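Local coordinates for defective in germ line development protein 3, isoform a (PDB 3N89), which probably acts in RNA-linked control of germline development, its four KH domains forming one globular platform, at residues I20-I25 / V311-A316; M117-L122 / M136-A141. One frame throughout, in Å; residues are numbered along the deposited sequence.

How the contacts relate
Leaving the N terminus, the chain first passes through 20-25, an irregular segment ahead of strand 29-35, which finds its partner only near the far end of the molecule, on strand 311-321 of the fourth KH domain. Contact 1 thus closes a loop of 285 residues. Nested inside that loop, contact 2 closes a much shorter one of 13 residues, joining the start of helix 119-128 to edge strand 135-141 within the second KH domain. Their centres are 58 Å apart, on opposite sides of the chain's centre, and the nearest atoms about 42 Å. One principle recurs at two scales: apolar side chains fasten a neighbouring segment to a KH sheet.

Contact 1. Residues I20-I25 / V311-A316; sequences IPMIEI and VPLNCA
Ile-25 and Leu-313 carry most of this contact, crossing each other at a slant so that CD1 of Ile-25 and CD2 of Leu-313 come within 3.6 Å. Met-22 arrives beside them, also at an oblique angle, and lays its sulfur SD 3.7 Å from the same Leu-313 CD2. The sulfur and the isoleucine methyl are near neighbours as well, SD of Met-22 standing 3.9 Å from CD1 of Ile-25, which makes a nearly equilateral triangle with the leucine methyl at one corner. The other branch of the leucine, CD1, is turned away from Ile-25.

Torsions account for much of this. Ile-25 runs out straight at its second torsion (175°), so its terminal methyl rather than CG2 reaches the strand. The first two torsions of Met-22 (-66° and -150°) bring the sulfur to Leu-313, and the bend at the third carries CE off to the side. Val-311 adds a smaller patch: its CG1 meets the Ile-25 methyl end on, tip to tip, at 4.2 Å. Seen from CD1 of Ile-25, the valine and leucine contacts lie almost at right angles.

Val-311 and Leu-313, two residues apart, offer their side chains from one face of strand 311-321. That strand is held between 260-268 and 293-301, with Leu-313 hydrogen-bonded through its backbone to Ser-299. Met-22 and Ile-25 also touch Asn-266, so the irregular segment 20-25 rests across two adjacent strands of the seven-stranded sheet.

The example shows how a segment without regular structure can meet a sheet through side-chain surface. No hydrogen bond joins these two segments, and their backbones stay well apart; the chemistry implies an attachment that rests on dispersion and the exclusion of water, with little directional preference.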
ATOM      1  N   ILE A  20     -16.949  21.976 -18.454  1.00 40.47           N
ATOM      2  CA  ILE A  20     -16.823  22.624 -17.155  1.00 40.35           C
ATOM      3  C   ILE A  20     -15.566  23.492 -17.201  1.00 40.90           C
ATOM      4  O   ILE A  20     -14.493  23.019 -17.571  1.00 41.53           O
ATOM      5  CB  ILE A  20     -16.677  21.588 -16.018  1.00 40.24           C
ATOM      6  CG1 ILE A  20     -17.661  20.436 -16.231  1.00 40.07           C
ATOM      7  CG2 ILE A  20     -16.956  22.246 -14.678  1.00 40.46           C
ATOM      8  CD1 ILE A  20     -17.612  19.381 -15.146  1.00 40.42           C
ATOM      9  N   PRO A  21     -15.688  24.778 -16.836  1.00 41.83           N
ATOM     10  CA  PRO A  21     -14.569  25.725 -16.837  1.00 41.95           C
ATOM     11  C   PRO A  21     -13.351  25.255 -16.051  1.00 42.30           C
ATOM     12  O   PRO A  21     -13.351  25.281 -14.819  1.00 42.33           O
ATOM     13  CB  PRO A  21     -15.181  26.983 -16.223  1.00 41.43           C
ATOM     14  CG  PRO A  21     -16.602  26.897 -16.638  1.00 41.44           C
ATOM     15  CD  PRO A  21     -16.926  25.445 -16.399  1.00 42.46           C
ATOM     16  N   MET A  22     -12.311  24.828 -16.760  1.00 41.53           N
ATOM     17  CA  MET A  22     -11.103  24.387 -16.091  1.00 41.22           C
ATOM     18  C   MET A  22     -10.446  25.609 -15.481  1.00 40.64           C
ATOM     19  O   MET A  22     -10.057  26.538 -16.189  1.00 41.29           O
ATOM     20  CB  MET A  22     -10.127  23.733 -17.070  1.00 44.65           C
ATOM     21  CG  MET A  22     -10.608  22.421 -17.673  1.00 48.57           C
ATOM     22  SD  MET A  22      -9.207  21.339 -18.050  1.00 52.77           S
ATOM     23  CE  MET A  22      -9.156  20.343 -16.547  1.00 50.05           C
ATOM     24  N   ILE A  23     -10.343  25.619 -14.162  1.00 38.33           N
ATOM     25  CA  ILE A  23      -9.713  26.731 -13.488  1.00 34.12           C
ATOM     26  C   ILE A  23      -8.236  26.711 -13.862  1.00 32.73           C
ATOM     27  O   ILE A  23      -7.688  27.709 -14.334  1.00 31.18           O
ATOM     28  CB  ILE A  23      -9.878  26.609 -11.964  1.00 34.47           C
ATOM     29  CG1 ILE A  23     -11.356  26.763 -11.595  1.00 34.27           C
ATOM     30  CG2 ILE A  23      -9.025  27.651 -11.257  1.00 32.63           C
ATOM     31  CD1 ILE A  23     -11.924  28.149 -11.861  1.00 33.46           C
ATOM     32  N   GLU A  24      -7.594  25.564 -13.673  1.00 31.49           N
ATOM     33  CA  GLU A  24      -6.178  25.458 -13.995  1.00 30.82           C
ATOM     34  C   GLU A  24      -5.769  24.061 -14.434  1.00 30.39           C
ATOM     35  O   GLU A  24      -6.422  23.071 -14.105  1.00 30.16           O
ATOM     36  CB  GLU A  24      -5.330  25.872 -12.788  1.00 29.94           C
ATOM     37  CG  GLU A  24      -5.322  24.861 -11.652  1.00 30.40           C
ATOM     38  CD  GLU A  24      -4.554  25.344 -10.427  1.00 29.65           C
ATOM     39  OE1 GLU A  24      -3.383  25.754 -10.569  1.00 31.51           O
ATOM     40  OE2 GLU A  24      -5.123  25.305  -9.322  1.00 26.67           O
ATOM     41  N   ILE A  25      -4.682  24.004 -15.196  1.00 30.04           N
ATOM     42  CA  ILE A  25      -4.114  22.752 -15.677  1.00 29.13           C
ATOM     43  C   ILE A  25      -2.650  22.847 -15.239  1.00 27.95           C
ATOM     44  O   ILE A  25      -1.771  23.180 -16.032  1.00 26.65           O
ATOM     45  CB  ILE A  25      -4.196  22.659 -17.213  1.00 30.09           C
ATOM     46  CG1 ILE A  25      -5.633  22.897 -17.670  1.00 29.39           C
ATOM     47  CG2 ILE A  25      -3.742  21.281 -17.684  1.00 30.10           C
ATOM     48  CD1 ILE A  25      -5.789  22.949 -19.183  1.00 31.15           C
ATOM     49  N   VAL A 311      -8.281  24.654 -25.702  1.00 53.16           N
ATOM     50  CA  VAL A 311      -7.012  24.329 -25.064  1.00 51.50           C
ATOM     51  C   VAL A 311      -6.728  22.832 -25.137  1.00 49.19           C
ATOM     52  O   VAL A 311      -7.387  22.033 -24.474  1.00 48.88           O
ATOM     53  CB  VAL A 311      -7.002  24.774 -23.586  1.00 51.28           C
ATOM     54  CG1 VAL A 311      -5.614  24.597 -22.995  1.00 50.37           C
ATOM     55  CG2 VAL A 311      -7.449  26.221 -23.484  1.00 53.08           C
ATOM     56  N   PRO A 312      -5.757  22.432 -25.971  1.00 48.35           N
ATOM     57  CA  PRO A 312      -5.395  21.017 -26.118  1.00 47.53           C
ATOM     58  C   PRO A 312      -4.525  20.583 -24.944  1.00 45.43           C
ATOM     59  O   PRO A 312      -3.508  21.215 -24.663  1.00 45.55           O
ATOM     60  CB  PRO A 312      -4.638  20.991 -27.445  1.00 46.97           C
ATOM     61  CG  PRO A 312      -3.937  22.322 -27.439  1.00 48.61           C
ATOM     62  CD  PRO A 312      -5.033  23.264 -26.950  1.00 48.47           C
ATOM     63  N   LEU A 313      -4.919  19.510 -24.264  1.00 44.35           N
ATOM     64  CA  LEU A 313      -4.166  19.023 -23.108  1.00 42.69           C
ATOM     65  C   LEU A 313      -4.062  17.499 -23.058  1.00 41.45           C
ATOM     66  O   LEU A 313      -4.816  16.796 -23.729  1.00 42.89           O
ATOM     67  CB  LEU A 313      -4.823  19.527 -21.823  1.00 42.46           C
ATOM     68  CG  LEU A 313      -6.152  18.877 -21.434  1.00 41.92           C
ATOM     69  CD1 LEU A 313      -5.871  17.674 -20.551  1.00 42.89           C
ATOM     70  CD2 LEU A 313      -7.020  19.867 -20.681  1.00 42.26           C
ATOM     71  N   ASN A 314      -3.131  16.998 -22.249  1.00 39.46           N
ATOM     72  CA  ASN A 314      -2.918  15.559 -22.082  1.00 35.63           C
ATOM     73  C   ASN A 314      -3.209  15.104 -20.651  1.00 33.71           C
ATOM     74  O   ASN A 314      -2.892  15.811 -19.695  1.00 33.40           O
ATOM     75  CB  ASN A 314      -1.468  15.192 -22.398  1.00 35.78           C
ATOM     76  CG  ASN A 314      -1.120  15.354 -23.860  1.00 36.92           C
ATOM     77  OD1 ASN A 314      -1.569  14.581 -24.711  1.00 37.45           O
ATOM     78  ND2 ASN A 314      -0.305  16.362 -24.163  1.00 38.94           N
ATOM     79  N   CYS A 315      -3.809  13.922 -20.512  1.00 31.90           N
ATOM     80  CA  CYS A 315      -4.092  13.344 -19.197  1.00 29.93           C
ATOM     81  C   CYS A 315      -3.006  12.300 -18.970  1.00 27.31           C
ATOM     82  O   CYS A 315      -3.010  11.243 -19.594  1.00 26.56           O
ATOM     83  CB  CYS A 315      -5.456  12.656 -19.168  1.00 30.96           C
ATOM     84  SG  CYS A 315      -6.862  13.745 -19.438  1.00 39.02           S
ATOM     85  N   ALA A 316      -2.062  12.608 -18.093  1.00 25.51           N
ATOM     86  CA  ALA A 316      -0.973  11.693 -17.816  1.00 24.82           C
ATOM     87  C   ALA A 316      -1.254  10.816 -16.605  1.00 25.01           C
ATOM     88  O   ALA A 316      -2.064  11.156 -15.745  1.00 25.46           O
ATOM     89  CB  ALA A 316       0.321  12.472 -17.603  1.00 23.66           C
TER

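Contact 2. Residues M117-L122 / M136-A141; sequences MPLHEL and MSFVDA
Helix-on-sheet packing inside a KH domain brings Leu-119 and Leu-122, from the first turn of helix 119-128, against Phe-138 of strand 135-141. The strand lies at the edge of its six-stranded antiparallel sheet, next to 149-157, and in this domain strands 135-141, 149-157 and 105-111 follow one another across the sheet in the order known from type I KH folds. Phe-138 is the one strand residue that touches segment 117-122, and its single aromatic ring spans the gap between strand and helix, the two backbones being 9.9 Å apart from Leu-119 CA to Phe-138 CA.

Pro-118 occupies the N-cap position, and the helix starting just after it directs both leucines toward the sheet. Leu-122 is the buried one, lodged also against Leu-112, Met-115 and Leu-175 of helix 161-175. Gln-123 and Val-126, farther along helix 119-128, touch the phenylalanine too, while Leu-152 of the adjoining strand lies against it from the sheet. Two residues on from Phe-138, Asp-140 OD1 is hydrogen-bonded to Thr-150 OG1 of that adjoining strand.

Leu-119 contributes more loosely, its CD2 lying 4.5 Å from CE1 of Phe-138 and approaching the ring obliquely. Leu-122 fits closer: with CG anti to the backbone N (180°), its branch point comes 3.9 Å from Phe-138 CZ, and its CD2 methyl meets the ring edge, in the ring plane, 3.8 Å from CE1.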
ATOM      1  N   MET A 117       0.865 -20.954  31.899  1.00 45.84           N
ATOM      2  CA  MET A 117      -0.139 -20.351  32.772  1.00 44.27           C
ATOM      3  C   MET A 117      -1.553 -20.439  32.206  1.00 43.07           C
ATOM      4  O   MET A 117      -1.745 -20.496  30.989  1.00 43.34           O
ATOM      5  CB  MET A 117       0.199 -18.876  33.021  1.00 43.85           C
ATOM      6  CG  MET A 117       0.414 -18.064  31.746  1.00 43.82           C
ATOM      7  SD  MET A 117       0.081 -16.294  31.941  1.00 46.70           S
ATOM      8  CE  MET A 117       1.514 -15.729  32.872  1.00 43.45           C
ATOM      9  N   PRO A 118      -2.565 -20.452  33.088  1.00 42.25           N
ATOM     10  CA  PRO A 118      -3.948 -20.525  32.610  1.00 41.42           C
ATOM     11  C   PRO A 118      -4.311 -19.229  31.898  1.00 40.00           C
ATOM     12  O   PRO A 118      -3.776 -18.165  32.214  1.00 39.31           O
ATOM     13  CB  PRO A 118      -4.750 -20.741  33.895  1.00 41.59           C
ATOM     14  CG  PRO A 118      -3.905 -20.051  34.937  1.00 41.44           C
ATOM     15  CD  PRO A 118      -2.511 -20.473  34.561  1.00 40.82           C
ATOM     16  N   LEU A 119      -5.222 -19.331  30.938  1.00 38.77           N
ATOM     17  CA  LEU A 119      -5.660 -18.187  30.151  1.00 36.84           C
ATOM     18  C   LEU A 119      -6.152 -17.031  31.018  1.00 35.52           C
ATOM     19  O   LEU A 119      -5.821 -15.871  30.766  1.00 34.75           O
ATOM     20  CB  LEU A 119      -6.769 -18.630  29.187  1.00 37.96           C
ATOM     21  CG  LEU A 119      -7.050 -17.821  27.913  1.00 38.98           C
ATOM     22  CD1 LEU A 119      -8.001 -18.599  27.016  1.00 37.66           C
ATOM     23  CD2 LEU A 119      -7.647 -16.481  28.261  1.00 38.52           C
ATOM     24  N   HIS A 120      -6.931 -17.352  32.047  1.00 35.28           N
ATOM     25  CA  HIS A 120      -7.489 -16.335  32.931  1.00 34.49           C
ATOM     26  C   HIS A 120      -6.440 -15.422  33.548  1.00 33.87           C
ATOM     27  O   HIS A 120      -6.670 -14.222  33.685  1.00 35.07           O
ATOM     28  CB  HIS A 120      -8.318 -16.987  34.041  1.00 34.23           C
ATOM     29  N   GLU A 121      -5.294 -15.982  33.924  1.00 33.19           N
ATOM     30  CA  GLU A 121      -4.236 -15.179  34.526  1.00 33.63           C
ATOM     31  C   GLU A 121      -3.678 -14.238  33.464  1.00 33.51           C
ATOM     32  O   GLU A 121      -3.453 -13.053  33.723  1.00 32.63           O
ATOM     33  CB  GLU A 121      -3.117 -16.075  35.070  1.00 35.22           C
ATOM     34  CG  GLU A 121      -2.112 -15.338  35.952  1.00 37.06           C
ATOM     35  CD  GLU A 121      -0.971 -16.229  36.424  1.00 40.42           C
ATOM     36  OE1 GLU A 121      -0.163 -15.770  37.263  1.00 43.87           O
ATOM     37  OE2 GLU A 121      -0.875 -17.383  35.955  1.00 39.43           O
ATOM     38  N   LEU A 122      -3.468 -14.772  32.264  1.00 32.96           N
ATOM     39  CA  LEU A 122      -2.955 -13.977  31.162  1.00 31.29           C
ATOM     40  C   LEU A 122      -3.899 -12.807  30.909  1.00 31.29           C
ATOM     41  O   LEU A 122      -3.464 -11.659  30.779  1.00 31.03           O
ATOM     42  CB  LEU A 122      -2.839 -14.835  29.903  1.00 29.93           C
ATOM     43  CG  LEU A 122      -2.306 -14.087  28.682  1.00 30.80           C
ATOM     44  CD1 LEU A 122      -0.975 -13.411  29.015  1.00 28.19           C
ATOM     45  CD2 LEU A 122      -2.140 -15.063  27.530  1.00 30.08           C
ATOM     46  N   MET A 136      -4.173  -4.961  22.860  1.00 26.40           N
ATOM     47  CA  MET A 136      -4.162  -6.415  22.918  1.00 30.13           C
ATOM     48  C   MET A 136      -5.561  -6.902  23.267  1.00 31.34           C
ATOM     49  O   MET A 136      -6.213  -6.366  24.162  1.00 31.44           O
ATOM     50  CB  MET A 136      -3.159  -6.910  23.967  1.00 29.98           C
ATOM     51  CG  MET A 136      -1.764  -6.322  23.809  1.00 30.47           C
ATOM     52  SD  MET A 136      -0.560  -7.099  24.895  1.00 33.39           S
ATOM     53  CE  MET A 136       0.934  -7.025  23.900  1.00 31.92           C
ATOM     54  N   SER A 137      -6.017  -7.918  22.550  1.00 33.50           N
ATOM     55  CA  SER A 137      -7.339  -8.474  22.773  1.00 34.51           C
ATOM     56  C   SER A 137      -7.349  -9.933  22.352  1.00 34.90           C
ATOM     57  O   SER A 137      -6.638 -10.329  21.433  1.00 35.08           O
ATOM     58  CB  SER A 137      -8.379  -7.687  21.973  1.00 37.37           C
ATOM     59  OG  SER A 137      -8.407  -6.321  22.374  1.00 38.09           O
ATOM     60  N   PHE A 138      -8.159 -10.729  23.035  1.00 36.66           N
ATOM     61  CA  PHE A 138      -8.262 -12.154  22.750  1.00 35.55           C
ATOM     62  C   PHE A 138      -9.405 -12.455  21.794  1.00 36.94           C
ATOM     63  O   PHE A 138     -10.431 -11.776  21.801  1.00 37.77           O
ATOM     64  CB  PHE A 138      -8.478 -12.916  24.053  1.00 33.67           C
ATOM     65  CG  PHE A 138      -7.358 -12.746  25.042  1.00 33.23           C
ATOM     66  CD1 PHE A 138      -6.284 -13.629  25.057  1.00 30.85           C
ATOM     67  CD2 PHE A 138      -7.368 -11.692  25.947  1.00 32.99           C
ATOM     68  CE1 PHE A 138      -5.239 -13.468  25.954  1.00 30.16           C
ATOM     69  CE2 PHE A 138      -6.327 -11.520  26.851  1.00 33.91           C
ATOM     70  CZ  PHE A 138      -5.256 -12.414  26.854  1.00 31.86           C
ATOM     71  N   VAL A 139      -9.210 -13.471  20.961  1.00 37.66           N
ATOM     72  CA  VAL A 139     -10.227 -13.900  20.014  1.00 38.61           C
ATOM     73  C   VAL A 139     -10.082 -15.400  19.834  1.00 40.08           C
ATOM     74  O   VAL A 139      -8.970 -15.928  19.844  1.00 40.08           O
ATOM     75  CB  VAL A 139     -10.079 -13.199  18.647  1.00 39.19           C
ATOM     76  CG1 VAL A 139     -10.258 -11.700  18.822  1.00 39.89           C
ATOM     77  CG2 VAL A 139      -8.726 -13.515  18.036  1.00 38.94           C
ATOM     78  N   ASP A 140     -11.209 -16.087  19.682  1.00 42.30           N
ATOM     79  CA  ASP A 140     -11.200 -17.533  19.510  1.00 43.83           C
ATOM     80  C   ASP A 140     -11.527 -17.917  18.073  1.00 45.23           C
ATOM     81  O   ASP A 140     -12.590 -17.569  17.556  1.00 46.24           O
ATOM     82  CB  ASP A 140     -12.220 -18.182  20.442  1.00 43.56           C
ATOM     83  CG  ASP A 140     -12.187 -17.601  21.841  1.00 42.82           C
ATOM     84  OD1 ASP A 140     -11.150 -17.733  22.525  1.00 42.47           O
ATOM     85  OD2 ASP A 140     -13.203 -17.010  22.255  1.00 43.89           O
ATOM     86  N   ALA A 141     -10.610 -18.628  17.429  1.00 46.62           N
ATOM     87  CA  ALA A 141     -10.826 -19.075  16.059  1.00 46.58           C
ATOM     88  C   ALA A 141     -11.620 -20.367  16.170  1.00 47.26           C
ATOM     89  O   ALA A 141     -11.200 -21.293  16.864  1.00 46.65           O
TER